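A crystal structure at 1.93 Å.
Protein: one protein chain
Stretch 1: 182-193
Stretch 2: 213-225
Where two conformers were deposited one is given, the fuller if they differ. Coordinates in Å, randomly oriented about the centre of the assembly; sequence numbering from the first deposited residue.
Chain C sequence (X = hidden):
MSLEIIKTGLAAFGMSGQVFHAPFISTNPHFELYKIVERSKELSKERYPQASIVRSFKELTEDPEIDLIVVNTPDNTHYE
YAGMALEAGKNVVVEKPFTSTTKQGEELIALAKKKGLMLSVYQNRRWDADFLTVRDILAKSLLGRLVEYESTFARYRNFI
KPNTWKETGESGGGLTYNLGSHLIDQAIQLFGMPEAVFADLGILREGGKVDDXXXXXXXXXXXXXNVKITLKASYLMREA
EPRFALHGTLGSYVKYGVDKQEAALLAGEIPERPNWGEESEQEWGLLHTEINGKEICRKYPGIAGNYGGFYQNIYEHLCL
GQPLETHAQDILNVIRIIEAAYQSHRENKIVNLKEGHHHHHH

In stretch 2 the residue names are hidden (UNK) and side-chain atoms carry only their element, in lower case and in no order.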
# COMPACT_ATOMS: atom_id res chain seq x y z
N HIS C 182 -13.26 -5.04 10.07
CA HIS C 182 -13.45 -6.16 9.13
C HIS C 182 -12.14 -6.74 8.61
O HIS C 182 -12.00 -7.95 8.51
CB HIS C 182 -14.33 -5.75 7.94
CG HIS C 182 -15.70 -5.29 8.31
ND1 HIS C 182 -16.68 -6.15 8.74
CD2 HIS C 182 -16.27 -4.06 8.26
CE1 HIS C 182 -17.79 -5.47 8.97
NE2 HIS C 182 -17.57 -4.20 8.68
N LEU C 183 -11.19 -5.87 8.26
CA LEU C 183 -9.93 -6.30 7.65
C LEU C 183 -9.02 -6.98 8.66
O LEU C 183 -8.34 -7.94 8.33
CB LEU C 183 -9.18 -5.11 7.01
CG LEU C 183 -9.95 -4.32 5.93
CD1 LEU C 183 -9.03 -3.34 5.24
CD2 LEU C 183 -10.58 -5.26 4.88
N ILE C 184 -8.96 -6.40 9.86
CA ILE C 184 -8.18 -6.97 10.95
C ILE C 184 -8.74 -8.34 11.36
O ILE C 184 -7.97 -9.29 11.50
CB ILE C 184 -8.15 -6.03 12.18
CG1 ILE C 184 -7.36 -4.75 11.87
CG2 ILE C 184 -7.49 -6.74 13.34
CD1 ILE C 184 -7.69 -3.55 12.75
N ASP C 185 -10.06 -8.43 11.52
CA ASP C 185 -10.70 -9.73 11.82
C ASP C 185 -10.28 -10.84 10.84
O ASP C 185 -9.83 -11.91 11.26
CB ASP C 185 -12.22 -9.60 11.85
CG ASP C 185 -12.91 -10.93 12.12
OD1 ASP C 185 -12.68 -11.52 13.22
OD2 ASP C 185 -13.67 -11.38 11.24
N GLN C 186 -10.39 -10.54 9.55
CA GLN C 186 -9.94 -11.44 8.50
C GLN C 186 -8.48 -11.81 8.63
O GLN C 186 -8.14 -12.99 8.49
CB GLN C 186 -10.19 -10.83 7.12
CG GLN C 186 -11.67 -10.77 6.67
CD GLN C 186 -11.85 -10.02 5.36
OE1 GLN C 186 -10.93 -9.33 4.92
NE2 GLN C 186 -13.02 -10.14 4.73
N ALA C 187 -7.61 -10.83 8.90
CA ALA C 187 -6.17 -11.11 8.98
C ALA C 187 -5.83 -12.02 10.15
O ALA C 187 -5.00 -12.93 10.01
CB ALA C 187 -5.33 -9.82 9.03
N ILE C 188 -6.47 -11.76 11.29
CA ILE C 188 -6.30 -12.60 12.50
C ILE C 188 -6.79 -14.03 12.26
O ILE C 188 -6.13 -14.99 12.67
CB ILE C 188 -7.02 -11.99 13.73
CG1 ILE C 188 -6.36 -10.67 14.14
CG2 ILE C 188 -7.00 -12.96 14.94
CD1 ILE C 188 -7.24 -9.86 15.10
N GLN C 189 -7.93 -14.18 11.58
CA GLN C 189 -8.42 -15.52 11.23
C GLN C 189 -7.41 -16.32 10.41
O GLN C 189 -7.20 -17.52 10.66
CB GLN C 189 -9.78 -15.44 10.51
CG GLN C 189 -10.94 -15.13 11.46
CD GLN C 189 -11.06 -16.16 12.60
OE1 GLN C 189 -11.29 -17.35 12.35
NE2 GLN C 189 -10.89 -15.71 13.84
N LEU C 190 -6.75 -15.67 9.45
CA LEU C 190 -5.79 -16.39 8.62
C LEU C 190 -4.43 -16.62 9.26
O LEU C 190 -3.83 -17.66 9.04
CB LEU C 190 -5.61 -15.70 7.27
CG LEU C 190 -6.84 -15.49 6.39
CD1 LEU C 190 -6.46 -14.69 5.16
CD2 LEU C 190 -7.48 -16.81 5.98
N PHE C 191 -3.94 -15.65 10.04
CA PHE C 191 -2.51 -15.61 10.38
C PHE C 191 -2.21 -15.50 11.86
O PHE C 191 -1.06 -15.62 12.26
CB PHE C 191 -1.80 -14.46 9.65
CG PHE C 191 -2.01 -14.44 8.17
CD1 PHE C 191 -1.54 -15.48 7.38
CD2 PHE C 191 -2.71 -13.41 7.57
CE1 PHE C 191 -1.76 -15.49 6.01
CE2 PHE C 191 -2.91 -13.40 6.21
CZ PHE C 191 -2.44 -14.44 5.42
N GLY C 192 -3.24 -15.24 12.67
CA GLY C 192 -3.06 -15.11 14.12
C GLY C 192 -2.77 -13.68 14.56
O GLY C 192 -2.72 -12.75 13.75
N MET C 193 -2.57 -13.51 15.86
CA MET C 193 -2.24 -12.21 16.43
C MET C 193 -0.77 -11.82 16.19
O MET C 193 0.12 -12.67 16.29
CB MET C 193 -2.61 -12.15 17.93
CG MET C 193 -4.12 -12.18 18.19
SD MET C 193 -5.03 -10.65 17.89
CE MET C 193 -4.62 -9.69 19.36
N UNK C 213 -8.45 7.55 6.36
CA UNK C 213 -7.37 6.83 5.73
C UNK C 213 -6.66 6.06 6.83
O UNK C 213 -6.36 6.63 7.88
c UNK C 213 -4.99 6.72 3.29
c UNK C 213 -3.87 6.08 2.82
o UNK C 213 -1.71 5.21 3.18
c UNK C 213 -2.81 5.85 3.68
c UNK C 213 -4.01 6.88 5.47
c UNK C 213 -5.09 7.13 4.61
c UNK C 213 -6.35 7.80 5.11
c UNK C 213 -2.87 6.23 5.01
N UNK C 214 -6.33 4.80 6.57
CA UNK C 214 -5.39 4.10 7.46
C UNK C 214 -4.52 3.17 6.66
O UNK C 214 -4.93 2.67 5.61
c UNK C 214 -9.11 1.20 7.79
c UNK C 214 -6.37 0.96 7.88
c UNK C 214 -7.13 -0.12 7.50
c UNK C 214 -6.95 2.19 8.20
c UNK C 214 -8.51 -0.00 7.45
c UNK C 214 -6.12 3.38 8.62
c UNK C 214 -8.33 2.29 8.15
N UNK C 215 -3.29 2.99 7.12
CA UNK C 215 -2.47 1.88 6.69
C UNK C 215 -1.95 1.19 7.97
O UNK C 215 -1.49 1.87 8.88
c UNK C 215 0.20 1.23 3.97
c UNK C 215 -1.32 2.28 5.72
c UNK C 215 -0.57 1.03 5.24
c UNK C 215 -0.37 3.33 6.34
N UNK C 216 -2.07 -0.13 8.02
CA UNK C 216 -1.69 -0.91 9.19
C UNK C 216 -0.81 -2.07 8.78
O UNK C 216 -1.11 -2.80 7.84
c UNK C 216 -2.53 -2.38 11.09
c UNK C 216 -5.20 -0.62 10.91
c UNK C 216 -2.94 -1.44 9.95
c UNK C 216 -3.78 -0.26 10.46
N UNK C 217 0.29 -2.24 9.50
CA UNK C 217 1.10 -3.42 9.36
C UNK C 217 0.99 -4.24 10.62
O UNK C 217 1.23 -3.73 11.71
c UNK C 217 2.70 -2.04 5.62
n UNK C 217 3.07 -0.90 6.17
c UNK C 217 2.74 -2.32 7.80
n UNK C 217 2.49 -2.92 6.59
c UNK C 217 2.56 -3.05 9.09
c UNK C 217 3.08 -1.04 7.54
N UNK C 218 0.61 -5.51 10.45
CA UNK C 218 0.56 -6.46 11.56
C UNK C 218 1.85 -7.24 11.47
O UNK C 218 2.06 -8.01 10.51
c UNK C 218 -2.04 -6.70 11.34
c UNK C 218 -0.68 -7.37 11.47
c UNK C 218 -2.25 -5.73 12.47
c UNK C 218 -3.12 -7.78 11.38
N UNK C 219 2.73 -7.01 12.43
CA UNK C 219 4.10 -7.47 12.34
C UNK C 219 4.25 -8.80 13.07
O UNK C 219 3.91 -8.90 14.24
c UNK C 219 4.86 -4.97 12.38
c UNK C 219 5.06 -6.40 12.92
c UNK C 219 5.39 -4.83 10.97
c UNK C 219 5.46 -3.89 13.28
N UNK C 220 4.74 -9.80 12.34
CA UNK C 220 4.93 -11.18 12.81
C UNK C 220 3.67 -11.83 13.42
O UNK C 220 3.61 -12.07 14.63
c UNK C 220 7.39 -10.66 13.24
c UNK C 220 9.19 -10.48 11.98
c UNK C 220 8.03 -9.51 13.57
n UNK C 220 8.14 -11.24 12.24
n UNK C 220 9.14 -9.42 12.78
c UNK C 220 6.13 -11.28 13.77
N UNK C 221 2.65 -12.10 12.58
CA UNK C 221 1.46 -12.78 13.11
C UNK C 221 1.80 -14.22 13.53
O UNK C 221 2.60 -14.86 12.86
c UNK C 221 1.30 -12.56 10.73
c UNK C 221 0.48 -12.72 11.94
c UNK C 221 2.52 -11.79 11.14
N UNK C 222 1.22 -14.70 14.63
CA UNK C 222 1.63 -15.96 15.26
C UNK C 222 1.69 -17.18 14.35
O UNK C 222 2.63 -17.98 14.44
o UNK C 222 -0.60 -16.42 16.11
c UNK C 222 0.75 -16.26 16.48
N UNK C 223 0.71 -17.34 13.46
CA UNK C 223 0.62 -18.55 12.65
C UNK C 223 1.48 -18.52 11.40
O UNK C 223 1.68 -19.53 10.75
c UNK C 223 -1.53 -19.91 14.51
c UNK C 223 -0.84 -18.87 12.29
c UNK C 223 -3.28 -19.00 12.90
c UNK C 223 -1.86 -18.84 13.44
N UNK C 224 2.01 -17.34 11.08
CA UNK C 224 2.81 -17.14 9.88
C UNK C 224 3.68 -15.88 10.07
O UNK C 224 3.42 -14.86 9.43
c UNK C 224 1.90 -16.99 8.67
N UNK C 225 4.71 -15.96 10.94
CA UNK C 225 5.40 -14.72 11.34
C UNK C 225 6.31 -14.08 10.28
O UNK C 225 6.78 -12.96 10.50
c UNK C 225 6.19 -15.14 12.59
c UNK C 225 6.44 -16.59 12.41
c UNK C 225 5.29 -17.15 11.61
O HOH W 1 -2.75 -15.82 17.68

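Position 213 carries one carbon, then a ring of six carbons bearing an oxygen; it lies in a strand, out of reach of the helix, and is Tyr213. At 214 one carbon leads to a six-carbon ring without a heteroatom, which makes it Phe214. Its CB points toward the helix, and Leu183 CD1 meets the ring at its edge, 4.0 Å from Phe214 CZ.

Position 215 has four carbons, forked at the first with one arm two carbons long, and touches nothing on the helix: Ile215. The same branching recurs at 216, where the CA-to-CB bond points toward the helix, and identifies Ile216, whose CD1 lies 4.3 Å from Ile184 CD1. Position 217 bears one carbon and a five-membered ring of three carbons and two nitrogens. This is His217, also out of reach, with both ring nitrogens hydrogen-bonded elsewhere in the structure.

At 218 four carbons fork at the second, giving Leu218; its CD1 packs 3.8 Å from Ala187 CB. Position 219 has the same fork but makes no contact with the helix, and is Leu219. One carbon and a five-membered ring with two nitrogens mark 220 as His220, where the chain turns a corner.

Three carbons at 221 close a ring onto the backbone nitrogen, so this is Pro221. Its CB sits 3.7 Å from Phe191 CB, and its CA makes a CA-H...O contact of 3.5 Å with Met193 O. Position 222 has one carbon and one oxygen, hence Ser222; its OG lies 3.4 Å from Gly192 CA. Four carbons forked at the second identify 223 as Leu223, with CD1 3.8 Å from Gly192 N. The lone carbon at 224 defines Ala224, whose CB approaches Phe191 CD1 obliquely at 4.0 Å. At 225 three carbons again close onto the backbone nitrogen: Pro225, whose O accepts a 2.8 Å hydrogen bond from His220 ND1.

The contact has two parts. Alternation along the strand brings Phe214, Ile216 and Leu218 against Leu183, Ile184 and Ala187 in turn, on a helix running at 19° to it. At the C-terminal end of the helix, backbone hydrogen bonds join the apolar packing: Leu223 N donates to Phe191 O (2.7 Å) and Ser222 N to Met193 O (2.8 Å), fastening the exit of the helix to the turn from Pro221 to Ala224. A water reinforces this link, accepting from Met193 N at 2.9 Å and hydrogen-bonding Ser222 OG at 2.7 Å. Gly192, with positive phi, permits the close approach: an ideal CB there would lie 2.1 Å from Ser222 OG.

Stretch 2, residues 213-225: YFIIHLLHPSLAP
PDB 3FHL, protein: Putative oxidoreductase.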